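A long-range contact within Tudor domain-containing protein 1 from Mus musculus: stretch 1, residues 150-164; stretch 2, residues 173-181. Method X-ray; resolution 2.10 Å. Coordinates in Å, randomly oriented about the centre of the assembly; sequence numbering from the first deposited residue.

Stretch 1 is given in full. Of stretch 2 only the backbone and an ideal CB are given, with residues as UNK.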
# COMPACT_ATOMS: atom_id res chain seq x y z
N ARG A 150 12.22 -12.53 -13.18
CA ARG A 150 12.93 -13.80 -13.06
C ARG A 150 12.21 -14.71 -12.07
O ARG A 150 11.98 -15.88 -12.35
CB ARG A 150 14.41 -13.60 -12.69
CG ARG A 150 15.20 -14.90 -12.54
CD ARG A 150 14.94 -15.90 -13.67
NE ARG A 150 15.66 -15.60 -14.91
CZ ARG A 150 15.20 -15.75 -16.16
NH1 ARG A 150 13.95 -16.16 -16.45
NH2 ARG A 150 15.99 -15.46 -17.16
N PHE A 151 11.83 -14.16 -10.91
CA PHE A 151 11.07 -14.87 -9.90
C PHE A 151 9.80 -15.47 -10.50
O PHE A 151 9.56 -16.66 -10.32
CB PHE A 151 10.78 -13.92 -8.70
CG PHE A 151 9.99 -14.53 -7.55
CD1 PHE A 151 10.17 -15.85 -7.15
CD2 PHE A 151 9.13 -13.73 -6.81
CE1 PHE A 151 9.45 -16.37 -6.08
CE2 PHE A 151 8.40 -14.24 -5.75
CZ PHE A 151 8.57 -15.57 -5.38
N GLN A 152 9.03 -14.65 -11.23
CA GLN A 152 7.78 -15.05 -11.88
C GLN A 152 8.00 -16.24 -12.85
O GLN A 152 7.23 -17.21 -12.84
CB GLN A 152 7.19 -13.83 -12.62
CG GLN A 152 6.09 -14.09 -13.61
CD GLN A 152 4.85 -14.64 -12.97
OE1 GLN A 152 4.60 -14.40 -11.78
NE2 GLN A 152 4.05 -15.35 -13.74
N ALA A 153 9.07 -16.17 -13.63
CA ALA A 153 9.45 -17.25 -14.54
C ALA A 153 9.84 -18.55 -13.77
O ALA A 153 9.68 -19.66 -14.31
CB ALA A 153 10.58 -16.79 -15.50
N CYS A 154 10.30 -18.42 -12.52
CA CYS A 154 10.50 -19.62 -11.65
C CYS A 154 9.23 -20.24 -11.09
O CYS A 154 9.28 -21.36 -10.63
CB CYS A 154 11.37 -19.31 -10.44
SG CYS A 154 13.02 -18.72 -10.81
N VAL A 155 8.13 -19.51 -11.05
CA VAL A 155 6.92 -20.06 -10.41
C VAL A 155 5.74 -20.26 -11.36
O VAL A 155 4.84 -21.04 -11.06
CB VAL A 155 6.45 -19.21 -9.20
CG1 VAL A 155 7.60 -18.91 -8.26
CG2 VAL A 155 5.79 -17.91 -9.66
N VAL A 156 5.72 -19.54 -12.49
CA VAL A 156 4.54 -19.59 -13.37
C VAL A 156 4.16 -21.04 -13.79
O VAL A 156 5.03 -21.83 -14.13
CB VAL A 156 4.74 -18.71 -14.62
CG1 VAL A 156 5.82 -19.28 -15.54
CG2 VAL A 156 3.41 -18.52 -15.34
N GLY A 157 2.86 -21.38 -13.72
CA GLY A 157 2.38 -22.71 -14.14
C GLY A 157 2.90 -23.91 -13.35
O GLY A 157 2.81 -25.06 -13.79
N LEU A 158 3.41 -23.65 -12.15
CA LEU A 158 4.14 -24.63 -11.35
C LEU A 158 3.52 -24.73 -9.95
O LEU A 158 3.10 -23.73 -9.39
CB LEU A 158 5.60 -24.18 -11.21
CG LEU A 158 6.70 -25.19 -10.91
CD1 LEU A 158 6.64 -26.42 -11.83
CD2 LEU A 158 8.05 -24.49 -11.02
N LYS A 159 3.49 -25.93 -9.41
CA LYS A 159 3.24 -26.13 -8.00
C LYS A 159 4.60 -26.33 -7.35
O LYS A 159 5.43 -27.11 -7.84
CB LYS A 159 2.32 -27.34 -7.78
CG LYS A 159 2.17 -27.76 -6.32
CD LYS A 159 1.06 -28.80 -6.14
CE LYS A 159 1.35 -30.16 -6.77
NZ LYS A 159 0.08 -30.99 -6.79
N LEU A 160 4.86 -25.59 -6.26
CA LEU A 160 6.13 -25.65 -5.54
C LEU A 160 5.93 -26.11 -4.10
O LEU A 160 4.83 -25.97 -3.56
CB LEU A 160 6.84 -24.27 -5.55
CG LEU A 160 7.04 -23.59 -6.91
CD1 LEU A 160 6.03 -22.49 -7.17
CD2 LEU A 160 8.44 -23.00 -7.03
N GLN A 161 6.97 -26.66 -3.49
CA GLN A 161 7.01 -26.90 -2.04
C GLN A 161 7.36 -25.62 -1.27
O GLN A 161 8.40 -24.99 -1.52
CB GLN A 161 8.04 -27.99 -1.70
CG GLN A 161 8.26 -28.21 -0.22
CD GLN A 161 9.23 -29.34 0.06
OE1 GLN A 161 10.45 -29.14 0.03
NE2 GLN A 161 8.71 -30.53 0.31
N ALA A 162 6.52 -25.24 -0.33
CA ALA A 162 6.82 -24.10 0.54
C ALA A 162 7.09 -24.62 1.93
O ALA A 162 6.35 -25.45 2.45
CB ALA A 162 5.67 -23.10 0.56
N ARG A 163 8.18 -24.13 2.51
CA ARG A 163 8.46 -24.36 3.91
C ARG A 163 8.26 -23.03 4.64
O ARG A 163 8.87 -22.02 4.31
CB ARG A 163 9.86 -24.89 4.11
CG ARG A 163 10.08 -25.38 5.52
CD ARG A 163 11.34 -26.23 5.62
NE ARG A 163 12.53 -25.41 5.56
CZ ARG A 163 12.98 -24.64 6.55
NH1 ARG A 163 12.32 -24.55 7.70
NH2 ARG A 163 14.10 -23.93 6.38
N VAL A 164 7.37 -23.03 5.61
CA VAL A 164 6.97 -21.84 6.33
C VAL A 164 8.07 -21.58 7.39
O VAL A 164 8.07 -22.20 8.42
CB VAL A 164 5.54 -22.04 6.94
CG1 VAL A 164 5.07 -20.81 7.70
CG2 VAL A 164 4.53 -22.39 5.85
N UNK A 173 7.08 -15.70 5.76
CA UNK A 173 8.35 -15.82 5.04
C UNK A 173 8.58 -17.29 4.71
O UNK A 173 8.53 -18.15 5.60
CB UNK A 173 9.51 -15.26 5.86
N UNK A 174 8.81 -17.60 3.44
CA UNK A 174 8.91 -18.99 2.98
C UNK A 174 10.19 -19.24 2.21
O UNK A 174 10.78 -18.32 1.63
CB UNK A 174 7.71 -19.35 2.11
N UNK A 175 10.61 -20.50 2.23
CA UNK A 175 11.58 -21.04 1.31
C UNK A 175 10.78 -21.86 0.30
O UNK A 175 9.93 -22.69 0.69
CB UNK A 175 12.65 -21.87 2.02
N UNK A 176 11.00 -21.59 -0.99
CA UNK A 176 10.25 -22.20 -2.10
C UNK A 176 11.17 -23.13 -2.89
O UNK A 176 12.28 -22.74 -3.29
CB UNK A 176 9.66 -21.13 -3.02
N UNK A 177 10.72 -24.36 -3.10
CA UNK A 177 11.49 -25.29 -3.88
C UNK A 177 10.62 -25.90 -4.95
O UNK A 177 9.49 -26.34 -4.71
CB UNK A 177 12.10 -26.37 -2.99
N UNK A 178 11.18 -25.93 -6.15
CA UNK A 178 10.59 -26.60 -7.30
C UNK A 178 11.01 -28.09 -7.32
O UNK A 178 12.18 -28.41 -7.47
CB UNK A 178 11.01 -25.90 -8.59
N UNK A 179 10.04 -28.98 -7.17
CA UNK A 179 10.28 -30.42 -7.15
C UNK A 179 9.66 -31.12 -8.36
O UNK A 179 9.35 -32.31 -8.31
CB UNK A 179 9.72 -31.02 -5.86
N UNK A 180 9.51 -30.39 -9.46
CA UNK A 180 8.84 -30.91 -10.64
C UNK A 180 9.77 -31.85 -11.41
O UNK A 180 9.32 -32.60 -12.27
CB UNK A 180 8.37 -29.76 -11.54
N UNK A 181 11.07 -31.80 -11.11
CA UNK A 181 12.01 -32.83 -11.56
C UNK A 181 12.76 -33.45 -10.37
O UNK A 181 12.62 -32.99 -9.22
CB UNK A 181 13.01 -32.24 -12.56

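Residues 173-178 form an extended strand antiparallel to 160-164; because the strand is extended, its side chains alternate between the two faces of the sheet. At position 173 an ideal CB lies sideways, with no atom of stretch 1 within 5.5 Å. It is Gly 173, which contributes backbone alone.

Position 174 points to the face that carries Ala 162 and Val 164. Its ideal CB lies 4.5 Å from Ala 162 CB; the extended angles of -128/154 suit a beta-branched residue, and the Ala 162 methyl favours an apolar one. Val 174 fits, its CG1 lying 4.5 Å from Ala 162 CB.

Position 175 pairs with Arg 163: its N donates to Arg 163 O (3.1 Å), and its O accepts from Arg 163 N (2.9 Å). The CB points to the same face as the Arg 163 side chain, whose positive charge invites an acid, though a polar amide would also be plausible. Glu 175 supplies the charge: its OE1 approaches the edge of the guanidinium in a long salt bridge, 3.6 Å from Arg 163 NE.

At position 176 the CB returns to the face of Ala 162. That small methyl leaves room, and Phe 151, Val 155 and Leu 160 provide an apolar surround, so a long aliphatic side chain such as leucine, isoleucine or methionine would suit. Leu 176 places CD2 3.8 Å from Ala 162 CB, while CD1 reaches the edge of the Phe 151 ring, 4.1 Å from Phe 151 CE1.

Position 177 pairs with Gln 161: its N donates to Gln 161 O (2.9 Å), and its O accepts from Gln 161 N (2.8 Å). The extended angles (-129/134) suit threonine or valine, and the Gln 161 side chain on this face makes a polar residue equally acceptable. Thr 177 is found, its CB 4.4 Å from Gln 161 OE1.

Position 178 has its CB 4.1 Å from Leu 158 CD2 and 4.2 Å from Leu 160 CD2, suggesting an aliphatic residue, but Cys 154 O nearby leaves a polar choice open. Asp 178 takes the polar course: a water donates to both its OD2 (2.7 Å) and Cys 154 O (2.8 Å), while OD1 accepts from the backbone N of position 180 (3.0 Å).

Position 179 leaves the strand. Many residues could serve, but a longer apolar one could reach the aliphatic part of Gln 161; Leu 179 does, its CD1 3.6 Å from Gln 161 CB.

Position 180 points toward Leu 158, whose CD1 is 3.8 Å from the CB; small residues suit. Ser 180 also donates its OG to Asp 178 OD1 (2.6 Å). Position 181, out of reach, is unconstrained by stretch 1: Thr 181.

Stretch 2 (173-181) GVELTDLST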
# COMPACT_ATOMS: atom_id res chain seq x y z
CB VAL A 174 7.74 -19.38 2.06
CG1 VAL A 174 6.41 -19.33 2.81
CG2 VAL A 174 7.71 -18.48 0.82
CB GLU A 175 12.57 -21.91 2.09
CG GLU A 175 13.72 -22.50 1.30
CD GLU A 175 14.28 -23.76 1.95
OE1 GLU A 175 13.54 -24.78 2.12
OE2 GLU A 175 15.48 -23.74 2.29
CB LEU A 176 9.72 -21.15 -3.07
CG LEU A 176 8.48 -20.31 -2.72
CD1 LEU A 176 8.02 -19.55 -3.95
CD2 LEU A 176 7.34 -21.17 -2.19
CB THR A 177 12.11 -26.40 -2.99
OG1 THR A 177 12.73 -25.81 -1.84
CG2 THR A 177 13.14 -27.20 -3.76
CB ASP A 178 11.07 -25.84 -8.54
CG ASP A 178 10.61 -26.46 -9.84
OD1 ASP A 178 9.88 -27.47 -9.84
OD2 ASP A 178 11.00 -25.91 -10.89
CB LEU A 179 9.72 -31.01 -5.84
CG LEU A 179 10.38 -30.47 -4.57
CD1 LEU A 179 9.62 -30.84 -3.31
CD2 LEU A 179 11.81 -30.96 -4.50
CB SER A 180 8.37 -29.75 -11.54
OG SER A 180 9.46 -28.94 -11.97
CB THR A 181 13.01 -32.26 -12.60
OG1 THR A 181 14.10 -31.64 -11.92
CG2 THR A 181 12.32 -31.23 -13.54
O HOH W 1 11.41 -23.20 -10.91
O HOH W 2 7.40 -28.69 -6.67
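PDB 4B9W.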